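Local structure of 402AA LONG hypothetical molybdopterin biosynthesis MOEA protein (Pyrococcus horikoshii, 1UZ5) at residues 350-355 / 377-382; 329-334 / 395-400; 50-55 / 139-144; 87-92 / 104-109. The protein probably catalyses the insertion of molybdate into adenylyl-molybdopterin, giving Mo-molybdopterin and AMP, a magnesium-dependent step of molybdenum cofactor biosynthesis. One frame throughout, in Å; residues are numbered along the deposited sequence.

Contact 1 (350-355 / 377-382); sequences LPVKLE and GFVEIP
Leu-350 and Val-379 form an antiparallel hydrogen-bonded pair: Leu-350 N lies 2.8 Å from Val-379 O, and Val-379 N lies 2.9 Å from Leu-350 O. Further along, Val-352 N reaches Gly-377 O at 2.8 Å in a nearly straight bond (170° at the hydrogen), whereas the return bond from Gly-377 N to Val-352 O is weak at 3.4 Å. Pro-351, which has no N-H to give, takes the non-hydrogen-bonded position opposite Phe-378. Here the alpha C-H of Phe-378 is directed at Leu-350 O (CA to O 3.2 Å), so that this oxygen is met by both an N-H and a C-H. On the face that carries Leu-350, Val-352 and Val-379, the two valines cross at about a right angle, one methyl against another, with Val-352 CG1 3.7 Å from Val-379 CG2. The second methyl, Val-352 CG2, rests on Gly-377 O at 3.6 Å. Leu-350 CB and Ile-381 CD1 extend this apolar patch more loosely, 4.3 Å apart. On the other face, chi1 of 62° sets Phe-378 CG between its own N and carbonyl carbon; the ring leads away from 350-355 to pack edge-to-face with Phe-349 and against Thr-309, Thr-312 and Leu-313 of helix 304-322. Beyond the last bridge, Asp-376 OD2 accepts the N-H of Leu-354. Glu-380 turns away to a salt bridge with Arg-347. Main-chain bonds and methyl packing, not charge, thus join strands 347-354 and 377-381 in the sheet of the C-terminal region (domain IV).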
loop_
_atom_site.group_PDB
_atom_site.type_symbol
_atom_site.label_atom_id
_atom_site.label_comp_id
_atom_site.label_asym_id
_atom_site.label_seq_id
_atom_site.Cartn_x
_atom_site.Cartn_y
_atom_site.Cartn_z
ATOM N N LEU A 350 15.881 9.235 -18.612
ATOM C CA LEU A 350 15.221 10.444 -19.077
ATOM C C LEU A 350 13.891 10.752 -18.397
ATOM O O LEU A 350 12.950 9.959 -18.460
ATOM C CB LEU A 350 14.991 10.342 -20.587
ATOM C CG LEU A 350 14.160 11.447 -21.240
ATOM C CD1 LEU A 350 14.920 12.757 -21.171
ATOM C CD2 LEU A 350 13.855 11.082 -22.684
ATOM N N PRO A 351 13.799 11.913 -17.730
ATOM C CA PRO A 351 12.553 12.291 -17.060
ATOM C C PRO A 351 11.516 12.572 -18.140
ATOM O O PRO A 351 11.822 13.228 -19.135
ATOM C CB PRO A 351 12.938 13.559 -16.304
ATOM C CG PRO A 351 14.399 13.373 -16.042
ATOM C CD PRO A 351 14.888 12.830 -17.358
ATOM N N VAL A 352 10.298 12.078 -17.957
ATOM C CA VAL A 352 9.255 12.308 -18.946
ATOM C C VAL A 352 7.941 12.719 -18.305
ATOM O O VAL A 352 7.709 12.488 -17.117
ATOM C CB VAL A 352 8.984 11.046 -19.796
ATOM C CG1 VAL A 352 10.270 10.559 -20.433
ATOM C CG2 VAL A 352 8.363 9.956 -18.931
ATOM N N LYS A 353 7.089 13.342 -19.111
ATOM C CA LYS A 353 5.773 13.767 -18.669
ATOM C C LYS A 353 4.779 12.885 -19.412
ATOM O O LYS A 353 4.875 12.723 -20.628
ATOM C CB LYS A 353 5.520 15.230 -19.035
ATOM C CG LYS A 353 4.159 15.732 -18.575
ATOM C CD LYS A 353 3.853 17.117 -19.113
ATOM C CE LYS A 353 2.514 17.604 -18.587
ATOM N NZ LYS A 353 1.432 16.612 -18.844
ATOM N N LEU A 354 3.835 12.304 -18.686
ATOM C CA LEU A 354 2.846 11.449 -19.313
ATOM C C LEU A 354 1.595 12.241 -19.646
ATOM O O LEU A 354 0.898 12.722 -18.754
ATOM C CB LEU A 354 2.496 10.279 -18.393
ATOM C CG LEU A 354 3.651 9.326 -18.085
ATOM C CD1 LEU A 354 3.176 8.234 -17.145
ATOM C CD2 LEU A 354 4.180 8.727 -19.377
ATOM N N GLU A 355 1.330 12.388 -20.939
ATOM C CA GLU A 355 0.159 13.115 -21.410
ATOM C C GLU A 355 -0.789 12.142 -22.096
ATOM O O GLU A 355 -1.156 12.324 -23.256
ATOM C CB GLU A 355 0.580 14.214 -22.384
ATOM C CG GLU A 355 1.258 15.393 -21.718
ATOM C CD GLU A 355 1.777 16.406 -22.716
ATOM O OE1 GLU A 355 1.003 16.815 -23.606
ATOM O OE2 GLU A 355 2.957 16.798 -22.606
ATOM N N GLY A 377 7.623 10.415 -14.453
ATOM C CA GLY A 377 8.431 9.220 -14.324
ATOM C C GLY A 377 9.653 9.312 -15.215
ATOM O O GLY A 377 9.974 10.381 -15.736
ATOM N N PHE A 378 10.346 8.196 -15.399
ATOM C CA PHE A 378 11.528 8.208 -16.244
ATOM C C PHE A 378 11.612 6.998 -17.157
ATOM O O PHE A 378 11.040 5.942 -16.872
ATOM C CB PHE A 378 12.796 8.303 -15.386
ATOM C CG PHE A 378 12.997 7.139 -14.452
ATOM C CD1 PHE A 378 13.362 5.886 -14.940
ATOM C CD2 PHE A 378 12.831 7.299 -13.080
ATOM C CE1 PHE A 378 13.560 4.809 -14.072
ATOM C CE2 PHE A 378 13.027 6.232 -12.208
ATOM C CZ PHE A 378 13.392 4.985 -12.706
ATOM N N VAL A 379 12.325 7.172 -18.262
ATOM C CA VAL A 379 12.535 6.110 -19.234
ATOM C C VAL A 379 14.030 5.810 -19.220
ATOM O O VAL A 379 14.850 6.717 -19.356
ATOM C CB VAL A 379 12.124 6.556 -20.648
ATOM C CG1 VAL A 379 12.468 5.474 -21.651
ATOM C CG2 VAL A 379 10.634 6.854 -20.685
ATOM N N GLU A 380 14.382 4.542 -19.041
ATOM C CA GLU A 380 15.782 4.127 -18.990
ATOM C C GLU A 380 16.329 3.790 -20.375
ATOM O O GLU A 380 15.801 2.918 -21.068
ATOM C CB GLU A 380 15.927 2.915 -18.066
ATOM C CG GLU A 380 17.287 2.238 -18.074
ATOM C CD GLU A 380 17.299 0.963 -17.246
ATOM O OE1 GLU A 380 16.493 0.050 -17.529
ATOM O OE2 GLU A 380 18.119 0.870 -16.310
ATOM N N ILE A 381 17.384 4.499 -20.771
ATOM C CA ILE A 381 18.031 4.301 -22.070
ATOM C C ILE A 381 19.371 3.609 -21.841
ATOM O O ILE A 381 20.279 4.188 -21.246
ATOM C CB ILE A 381 18.275 5.637 -22.760
ATOM C CG1 ILE A 381 17.021 6.512 -22.635
ATOM C CG2 ILE A 381 18.618 5.401 -24.222
ATOM C CD1 ILE A 381 17.151 7.868 -23.291
ATOM N N PRO A 382 19.516 2.367 -22.336
ATOM C CA PRO A 382 20.705 1.512 -22.222
ATOM C C PRO A 382 22.063 2.183 -22.375
ATOM O O PRO A 382 22.219 3.146 -23.129
ATOM C CB PRO A 382 20.460 0.437 -23.277
ATOM C CG PRO A 382 18.960 0.303 -23.248
ATOM C CD PRO A 382 18.534 1.750 -23.245
#

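Contact 2 (329-334 / 395-400)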
loop_
_atom_site.group_PDB
_atom_site.type_symbol
_atom_site.label_atom_id
_atom_site.label_comp_id
_atom_site.label_asym_id
_atom_site.label_seq_id
_atom_site.Cartn_x
_atom_site.Cartn_y
_atom_site.Cartn_z
ATOM N N ILE A 329 7.188 -1.520 -7.474
ATOM C CA ILE A 329 7.471 -0.389 -8.355
ATOM C C ILE A 329 6.427 -0.263 -9.461
ATOM O O ILE A 329 6.114 -1.238 -10.147
ATOM C CB ILE A 329 8.861 -0.516 -9.019
ATOM C CG1 ILE A 329 9.940 -0.751 -7.959
ATOM C CG2 ILE A 329 9.172 0.747 -9.805
ATOM C CD1 ILE A 329 9.932 -2.148 -7.364
ATOM N N GLY A 330 5.898 0.944 -9.635
ATOM C CA GLY A 330 4.895 1.169 -10.659
ATOM C C GLY A 330 5.484 1.530 -12.010
ATOM O O GLY A 330 6.242 2.493 -12.129
ATOM N N LYS A 331 5.136 0.749 -13.029
ATOM C CA LYS A 331 5.620 0.986 -14.385
ATOM C C LYS A 331 4.460 1.077 -15.371
ATOM O O LYS A 331 3.396 0.501 -15.149
ATOM C CB LYS A 331 6.571 -0.132 -14.823
ATOM C CG LYS A 331 7.901 -0.149 -14.088
ATOM C CD LYS A 331 8.874 -1.123 -14.735
ATOM C CE LYS A 331 10.241 -1.061 -14.071
ATOM N NZ LYS A 331 11.231 -1.945 -14.746
ATOM N N LYS A 332 4.676 1.807 -16.461
ATOM C CA LYS A 332 3.658 1.978 -17.486
ATOM C C LYS A 332 4.308 2.178 -18.848
ATOM O O LYS A 332 5.280 2.923 -18.978
ATOM C CB LYS A 332 2.775 3.184 -17.164
ATOM C CG LYS A 332 1.740 3.486 -18.233
ATOM C CD LYS A 332 0.952 4.741 -17.906
ATOM C CE LYS A 332 -0.067 5.045 -18.992
ATOM N NZ LYS A 332 -0.832 6.289 -18.701
ATOM N N VAL A 333 3.767 1.512 -19.862
ATOM C CA VAL A 333 4.300 1.620 -21.214
ATOM C C VAL A 333 3.660 2.797 -21.946
ATOM O O VAL A 333 2.501 3.133 -21.710
ATOM C CB VAL A 333 4.046 0.320 -22.013
ATOM C CG1 VAL A 333 4.658 0.430 -23.403
ATOM C CG2 VAL A 333 4.635 -0.867 -21.266
ATOM N N ALA A 334 4.428 3.427 -22.830
ATOM C CA ALA A 334 3.943 4.567 -23.599
ATOM C C ALA A 334 4.883 4.834 -24.766
ATOM O O ALA A 334 5.981 4.287 -24.818
ATOM C CB ALA A 334 3.856 5.798 -22.707
ATOM N N GLU A 395 9.079 1.696 -21.750
ATOM C CA GLU A 395 8.631 1.402 -20.399
ATOM C C GLU A 395 8.914 2.645 -19.562
ATOM O O GLU A 395 9.979 3.256 -19.683
ATOM C CB GLU A 395 9.399 0.201 -19.841
ATOM C CG GLU A 395 8.778 -0.436 -18.603
ATOM C CD GLU A 395 7.452 -1.118 -18.897
ATOM O OE1 GLU A 395 7.410 -1.970 -19.812
ATOM O OE2 GLU A 395 6.454 -0.810 -18.212
ATOM N N VAL A 396 7.957 3.028 -18.726
ATOM C CA VAL A 396 8.121 4.205 -17.884
ATOM C C VAL A 396 7.903 3.890 -16.411
ATOM O O VAL A 396 6.832 3.430 -16.020
ATOM C CB VAL A 396 7.135 5.328 -18.286
ATOM C CG1 VAL A 396 7.275 6.511 -17.336
ATOM C CG2 VAL A 396 7.402 5.769 -19.712
ATOM N N THR A 397 8.926 4.123 -15.599
ATOM C CA THR A 397 8.802 3.896 -14.164
ATOM C C THR A 397 8.261 5.202 -13.604
ATOM O O THR A 397 8.924 6.235 -13.675
ATOM C CB THR A 397 10.161 3.590 -13.510
ATOM O OG1 THR A 397 10.664 2.346 -14.010
ATOM C CG2 THR A 397 10.013 3.501 -11.998
ATOM N N LEU A 398 7.048 5.157 -13.068
ATOM C CA LEU A 398 6.419 6.350 -12.525
ATOM C C LEU A 398 6.911 6.722 -11.139
ATOM O O LEU A 398 7.355 5.871 -10.371
ATOM C CB LEU A 398 4.899 6.177 -12.502
ATOM C CG LEU A 398 4.177 6.317 -13.845
ATOM C CD1 LEU A 398 4.735 5.327 -14.852
ATOM C CD2 LEU A 398 2.688 6.093 -13.642
ATOM N N PHE A 399 6.832 8.010 -10.827
ATOM C CA PHE A 399 7.249 8.499 -9.524
ATOM C C PHE A 399 6.077 8.376 -8.560
ATOM O O PHE A 399 5.486 9.374 -8.148
ATOM C CB PHE A 399 7.696 9.956 -9.622
ATOM C CG PHE A 399 8.925 10.157 -10.459
ATOM C CD1 PHE A 399 10.060 9.384 -10.244
ATOM C CD2 PHE A 399 8.956 11.134 -11.448
ATOM C CE1 PHE A 399 11.211 9.583 -10.999
ATOM C CE2 PHE A 399 10.105 11.341 -12.211
ATOM C CZ PHE A 399 11.233 10.566 -11.987
ATOM N N LYS A 400 5.745 7.137 -8.209
ATOM C CA LYS A 400 4.643 6.860 -7.299
ATOM C C LYS A 400 3.381 7.592 -7.756
ATOM O O LYS A 400 2.948 7.432 -8.898
ATOM C CB LYS A 400 5.031 7.274 -5.875
ATOM C CG LYS A 400 3.966 7.004 -4.818
ATOM C CD LYS A 400 4.552 7.022 -3.413
ATOM C CE LYS A 400 5.484 8.207 -3.203
ATOM N NZ LYS A 400 4.841 9.490 -3.587
#
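Lys-331 lies across Glu-395 and slants over Thr-397 where strands 331-336 and 391-398 pair antiparallel in the curled sheet of the C-terminal region, a domain described as a beta-barrel in MoeA proteins. One face carries Lys-331, Val-333, Glu-395 and Thr-397. Glu-395 bends at chi2 (68°), and its carboxylate comes to rest over the opposite strand, OE1 being 3.3 Å from Val-333 CG2 and OE2 3.5 Å from Lys-331 CB. Lys-331, extended beyond CG, crosses the glutamate at about a right angle; NZ and Glu-395 OE2 stay 6.0 Å apart, so any attraction between the charges would act only at a distance. The lysine chain brings its CE to 3.4 Å from Thr-397 OG1. The other branch of that threonine, CG2, is anti to its backbone N and meets Ile-329 CG2 at 3.6 Å. Lys-332 and Val-396 lie on the reverse face, and Leu-398 CD1 packs 3.7 Å from Lys-332 CB. The extended Lys-332 chain leads away from 395-400, and NZ bonds to Gly-356 O. Val-396, buried, touches Val-352, and Leu-398 touches Leu-354, both of strand 347-354. Three backbone bonds join the strands. Leu-398 N reaches Gly-330 O at 2.9 Å, and Lys-332 and Val-396 form a reciprocal pair. Of that pair, the bond from Val-396 N to Lys-332 O is short (2.7 Å) yet bent, 133° at the hydrogen, with the donor 37° out of the carbonyl plane.

Contact 3 (50-55 / 139-144)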
loop_
_atom_site.group_PDB
_atom_site.type_symbol
_atom_site.label_atom_id
_atom_site.label_comp_id
_atom_site.label_asym_id
_atom_site.label_seq_id
_atom_site.Cartn_x
_atom_site.Cartn_y
_atom_site.Cartn_z
ATOM N N PRO A 50 -21.438 -15.894 10.827
ATOM C CA PRO A 50 -21.044 -16.757 11.943
ATOM C C PRO A 50 -22.101 -17.780 12.373
ATOM O O PRO A 50 -21.905 -18.510 13.341
ATOM C CB PRO A 50 -20.701 -15.756 13.045
ATOM C CG PRO A 50 -21.690 -14.651 12.797
ATOM C CD PRO A 50 -21.739 -14.522 11.286
ATOM N N PHE A 51 -23.208 -17.828 11.639
ATOM C CA PHE A 51 -24.305 -18.756 11.908
ATOM C C PHE A 51 -25.155 -18.848 10.648
ATOM O O PHE A 51 -25.056 -17.989 9.770
ATOM C CB PHE A 51 -25.178 -18.250 13.063
ATOM C CG PHE A 51 -25.693 -16.843 12.868
ATOM C CD1 PHE A 51 -24.973 -15.748 13.352
ATOM C CD2 PHE A 51 -26.877 -16.609 12.170
ATOM C CE1 PHE A 51 -25.423 -14.440 13.141
ATOM C CE2 PHE A 51 -27.340 -15.307 11.952
ATOM C CZ PHE A 51 -26.606 -14.215 12.440
ATOM N N ASP A 52 -25.982 -19.886 10.549
ATOM C CA ASP A 52 -26.855 -20.033 9.382
ATOM C C ASP A 52 -27.895 -18.930 9.485
ATOM O O ASP A 52 -28.574 -18.812 10.501
ATOM C CB ASP A 52 -27.564 -21.395 9.396
ATOM C CG ASP A 52 -26.602 -22.558 9.270
ATOM O OD1 ASP A 52 -26.991 -23.687 9.633
ATOM O OD2 ASP A 52 -25.460 -22.349 8.806
ATOM N N ARG A 53 -28.026 -18.108 8.451
ATOM C CA ARG A 53 -29.010 -17.046 8.516
ATOM C C ARG A 53 -30.015 -17.083 7.378
ATOM O O ARG A 53 -29.703 -17.503 6.263
ATOM C CB ARG A 53 -28.308 -15.674 8.594
ATOM C CG ARG A 53 -27.512 -15.254 7.386
ATOM C CD ARG A 53 -26.601 -14.043 7.700
ATOM N NE ARG A 53 -27.260 -12.980 8.465
ATOM C CZ ARG A 53 -26.750 -11.763 8.664
ATOM N NH1 ARG A 53 -25.569 -11.433 8.154
ATOM N NH2 ARG A 53 -27.418 -10.866 9.379
ATOM N N ALA A 54 -31.242 -16.678 7.684
ATOM C CA ALA A 54 -32.299 -16.649 6.687
ATOM C C ALA A 54 -31.951 -15.567 5.671
ATOM O O ALA A 54 -31.391 -14.531 6.032
ATOM C CB ALA A 54 -33.628 -16.326 7.341
ATOM N N THR A 55 -32.279 -15.813 4.408
ATOM C CA THR A 55 -32.004 -14.844 3.354
ATOM C C THR A 55 -33.289 -14.159 2.911
ATOM O O THR A 55 -33.272 -13.280 2.057
ATOM C CB THR A 55 -31.346 -15.517 2.137
ATOM O OG1 THR A 55 -32.216 -16.530 1.618
ATOM C CG2 THR A 55 -30.021 -16.150 2.537
ATOM N N VAL A 139 -31.442 -19.948 2.834
ATOM C CA VAL A 139 -30.425 -19.900 3.871
ATOM C C VAL A 139 -29.014 -19.600 3.370
ATOM O O VAL A 139 -28.583 -20.106 2.335
ATOM C CB VAL A 139 -30.358 -21.243 4.632
ATOM C CG1 VAL A 139 -29.320 -21.168 5.740
ATOM C CG2 VAL A 139 -31.723 -21.596 5.192
ATOM N N MET A 140 -28.308 -18.768 4.125
ATOM C CA MET A 140 -26.917 -18.421 3.847
ATOM C C MET A 140 -26.221 -19.174 4.968
ATOM O O MET A 140 -26.258 -18.749 6.123
ATOM C CB MET A 140 -26.701 -16.915 4.000
ATOM C CG MET A 140 -25.246 -16.473 4.092
ATOM S SD MET A 140 -24.321 -16.663 2.562
ATOM C CE MET A 140 -25.011 -15.331 1.581
ATOM N N LYS A 141 -25.611 -20.307 4.640
ATOM C CA LYS A 141 -24.962 -21.119 5.653
ATOM C C LYS A 141 -23.715 -20.483 6.247
ATOM O O LYS A 141 -23.033 -19.691 5.597
ATOM C CB LYS A 141 -24.640 -22.502 5.079
ATOM C CG LYS A 141 -25.876 -23.194 4.498
ATOM C CD LYS A 141 -25.593 -24.623 4.067
ATOM C CE LYS A 141 -25.330 -25.526 5.260
ATOM N NZ LYS A 141 -25.004 -26.917 4.830
ATOM N N LYS A 142 -23.445 -20.838 7.498
ATOM C CA LYS A 142 -22.297 -20.341 8.241
ATOM C C LYS A 142 -20.995 -20.494 7.454
ATOM O O LYS A 142 -20.663 -21.590 7.003
ATOM C CB LYS A 142 -22.191 -21.106 9.561
ATOM C CG LYS A 142 -20.986 -20.752 10.417
ATOM C CD LYS A 142 -20.954 -21.604 11.679
ATOM C CE LYS A 142 -19.775 -21.238 12.564
ATOM N NZ LYS A 142 -19.685 -22.107 13.769
ATOM N N GLY A 143 -20.269 -19.393 7.275
ATOM C CA GLY A 143 -19.001 -19.452 6.567
ATOM C C GLY A 143 -19.015 -19.437 5.050
ATOM O O GLY A 143 -17.957 -19.516 4.427
ATOM N N ILE A 144 -20.193 -19.330 4.446
ATOM C CA ILE A 144 -20.299 -19.305 2.987
ATOM C C ILE A 144 -19.837 -17.980 2.366
ATOM O O ILE A 144 -19.465 -17.930 1.191
ATOM C CB ILE A 144 -21.748 -19.622 2.541
ATOM C CG1 ILE A 144 -21.961 -21.138 2.539
ATOM C CG2 ILE A 144 -22.014 -19.085 1.143
ATOM C CD1 ILE A 144 -21.570 -21.828 3.830
#
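Arg-53 and Met-140 exchange two backbone hydrogen bonds, Arg-53 N to Met-140 O at 3.0 Å and Met-140 N to Arg-53 O at 2.8 Å, both nearly straight, in a minimal antiparallel pairing. The third hydrogen bond uses a side chain: Asp-52 OD2 accepts the N-H of Lys-142 at 2.8 Å (167° at the hydrogen), and so ties the second residue of the type II turn 141-144 to segment 50-55. Gly-143, with its positive phi of 82°, follows in that turn. Van der Waals contacts flank these bonds. Arg-53 and Met-140 lie side by side and point the same way, CG to CB 3.9 Å, while Thr-55 CG2, just past strand 53-54, touches Met-140 CB at 3.7 Å. The extended Lys-142 chain lies against the Pro-50 carbonyl, its CE 3.5 Å from Pro-50 O. Arg-53 carries its guanidinium elsewhere, NE bonding to Gly-104 O; a sulfate ion, probably from the crystallisation liquor, lies near Met-140 and, at long range, Arg-53 NH1. The two short strands, 53-54 and 139-140, pack on strand 113-116 of the neighbouring mixed sheet, where Ala-54 and Val-139 both touch Val-114.

Contact 4 (87-92 / 104-109); sequences EEPKFK and GAMLPG
Pro-89 and Pro-108, and then Lys-92 and Gly-109, mark the approach of two segments without regular secondary structure, whose touching parts, 87-92 and 106-109, run in nearly the same direction, 22° apart. The backbones touch directly near their C-terminal ends, through a weak hydrogen bond of 3.3 Å from Gly-109 N to Phe-91 O. At the other end a water spans the gap, donating to Glu-87 O at 2.6 Å and accepting from Met-106 N at 3.0 Å. Both segments are loops of the mixed sheet in the N-terminal region: 87-92 belongs to the connection between the parallel neighbours 75-83 and 97-101, and 104-109 leads from 97-101 to strand 113-116. Pro-89 carries much of the packing between them, with a different ring atom for each partner. Its CB rests on Pro-108 CA at 3.6 Å, its CG on Met-106 O at 3.3 Å, and its CD on Met-106 SD at 3.7 Å. Met-106 presents an extended chain, CG anti to the backbone N (chi1 -177°), that crosses the proline obliquely. Pro-108 lies beside Phe-91 and places CB over a face of the ring, 4.3 Å from the centroid and 26° off the normal, a CH-pi contact. Ile-80 and Ala-99, from strands 75-83 and 97-101, also touch the Phe-91 side chain, and Val-83 touches both prolines.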
loop_
_atom_site.group_PDB
_atom_site.type_symbol
_atom_site.label_atom_id
_atom_site.label_comp_id
_atom_site.label_asym_id
_atom_site.label_seq_id
_atom_site.Cartn_x
_atom_site.Cartn_y
_atom_site.Cartn_z
ATOM N N GLU A 87 -31.243 -12.127 17.661
ATOM C CA GLU A 87 -31.590 -13.111 18.681
ATOM C C GLU A 87 -30.885 -14.446 18.517
ATOM O O GLU A 87 -30.606 -14.888 17.400
ATOM C CB GLU A 87 -33.101 -13.386 18.673
ATOM C CG GLU A 87 -33.984 -12.154 18.562
ATOM C CD GLU A 87 -35.465 -12.488 18.685
ATOM O OE1 GLU A 87 -35.891 -13.517 18.119
ATOM O OE2 GLU A 87 -36.204 -11.716 19.336
ATOM N N GLU A 88 -30.587 -15.080 19.643
ATOM C CA GLU A 88 -30.005 -16.408 19.627
ATOM C C GLU A 88 -31.221 -17.302 19.912
ATOM O O GLU A 88 -31.783 -17.261 21.008
ATOM C CB GLU A 88 -28.969 -16.592 20.739
ATOM C CG GLU A 88 -28.693 -18.074 21.024
ATOM C CD GLU A 88 -27.526 -18.307 21.963
ATOM O OE1 GLU A 88 -27.308 -17.477 22.868
ATOM O OE2 GLU A 88 -26.837 -19.336 21.803
ATOM N N PRO A 89 -31.656 -18.098 18.926
ATOM C CA PRO A 89 -32.818 -18.970 19.151
ATOM C C PRO A 89 -32.638 -19.841 20.390
ATOM O O PRO A 89 -31.611 -20.495 20.546
ATOM C CB PRO A 89 -32.873 -19.812 17.876
ATOM C CG PRO A 89 -32.297 -18.904 16.839
ATOM C CD PRO A 89 -31.127 -18.263 17.561
ATOM N N LYS A 90 -33.622 -19.845 21.282
ATOM C CA LYS A 90 -33.510 -20.688 22.464
ATOM C C LYS A 90 -34.445 -21.899 22.400
ATOM O O LYS A 90 -34.807 -22.472 23.428
ATOM C CB LYS A 90 -33.798 -19.876 23.726
ATOM C CG LYS A 90 -32.791 -18.740 23.943
ATOM C CD LYS A 90 -31.350 -19.261 23.954
ATOM C CE LYS A 90 -30.405 -18.185 24.495
ATOM N NZ LYS A 90 -30.741 -16.846 23.906
ATOM N N PHE A 91 -34.835 -22.286 21.191
ATOM C CA PHE A 91 -35.712 -23.441 21.026
ATOM C C PHE A 91 -35.365 -24.154 19.724
ATOM O O PHE A 91 -34.657 -23.610 18.882
ATOM C CB PHE A 91 -37.180 -22.995 21.030
ATOM C CG PHE A 91 -37.562 -22.164 19.846
ATOM C CD1 PHE A 91 -38.125 -22.753 18.718
ATOM C CD2 PHE A 91 -37.333 -20.790 19.841
ATOM C CE1 PHE A 91 -38.453 -21.985 17.603
ATOM C CE2 PHE A 91 -37.658 -20.010 18.729
ATOM C CZ PHE A 91 -38.218 -20.607 17.607
ATOM N N LYS A 92 -35.854 -25.380 19.569
ATOM C CA LYS A 92 -35.588 -26.161 18.369
ATOM C C LYS A 92 -36.904 -26.647 17.768
ATOM O O LYS A 92 -37.926 -26.686 18.447
ATOM C CB LYS A 92 -34.698 -27.356 18.715
ATOM C CG LYS A 92 -35.327 -28.319 19.704
ATOM C CD LYS A 92 -34.348 -29.426 20.071
ATOM C CE LYS A 92 -34.978 -30.443 21.007
ATOM N NZ LYS A 92 -34.017 -31.525 21.360
ATOM N N GLY A 104 -31.911 -12.398 7.617
ATOM C CA GLY A 104 -30.724 -12.156 8.422
ATOM C C GLY A 104 -30.691 -12.837 9.777
ATOM O O GLY A 104 -29.626 -12.977 10.382
ATOM N N ALA A 105 -31.852 -13.270 10.252
ATOM C CA ALA A 105 -31.946 -13.918 11.559
ATOM C C ALA A 105 -31.395 -15.348 11.567
ATOM O O ALA A 105 -31.327 -16.009 10.527
ATOM C CB ALA A 105 -33.393 -13.895 12.032
ATOM N N MET A 106 -31.007 -15.816 12.750
ATOM C CA MET A 106 -30.442 -17.151 12.921
ATOM C C MET A 106 -31.503 -18.256 12.955
ATOM O O MET A 106 -32.496 -18.146 13.665
ATOM C CB MET A 106 -29.636 -17.195 14.215
ATOM C CG MET A 106 -28.927 -18.505 14.478
ATOM S SD MET A 106 -27.824 -18.363 15.896
ATOM C CE MET A 106 -27.580 -20.117 16.350
ATOM N N LEU A 107 -31.290 -19.330 12.201
ATOM C CA LEU A 107 -32.266 -20.419 12.205
ATOM C C LEU A 107 -32.296 -21.135 13.539
ATOM O O LEU A 107 -31.261 -21.359 14.160
ATOM C CB LEU A 107 -31.958 -21.448 11.110
ATOM C CG LEU A 107 -32.468 -21.164 9.691
ATOM C CD1 LEU A 107 -31.908 -19.854 9.156
ATOM C CD2 LEU A 107 -32.066 -22.326 8.792
ATOM N N PRO A 108 -33.494 -21.518 13.994
ATOM C CA PRO A 108 -33.611 -22.228 15.271
ATOM C C PRO A 108 -33.076 -23.654 15.094
ATOM O O PRO A 108 -32.831 -24.096 13.965
ATOM C CB PRO A 108 -35.109 -22.180 15.552
ATOM C CG PRO A 108 -35.710 -22.228 14.177
ATOM C CD PRO A 108 -34.811 -21.319 13.361
ATOM N N GLY A 109 -32.886 -24.364 16.199
ATOM C CA GLY A 109 -32.370 -25.723 16.129
ATOM C C GLY A 109 -33.155 -26.631 15.192
ATOM O O GLY A 109 -34.378 -26.526 15.096
HETATM O O HOH W 1 -31.249 -13.924 15.044
#

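How the contacts relate
From the N terminus, contact 3 opens at 50-55 and closes at 139-144, enclosing the strands of the N-terminal mixed sheet; contact 4 (87-92 with 104-109) is nested in that loop. The two touch: Ala-54 pairs with Gly-104 and Ala-105 through probable backbone hydrogen bonds, and Phe-51 packs on Met-106. In the C-terminal region contact 2 joins 329-334 to 395-400, and contact 1 (350-355 with 377-382) nests inside it. Strands 377-381 and 391-398 are sheet neighbours, so these contacts form one continuous structure, with Phe-399 packing on Gly-377 and Phe-378. The two pairs lie on opposite sides of the chain's centre, contacts 1 and 3 about 53 Å apart between centres.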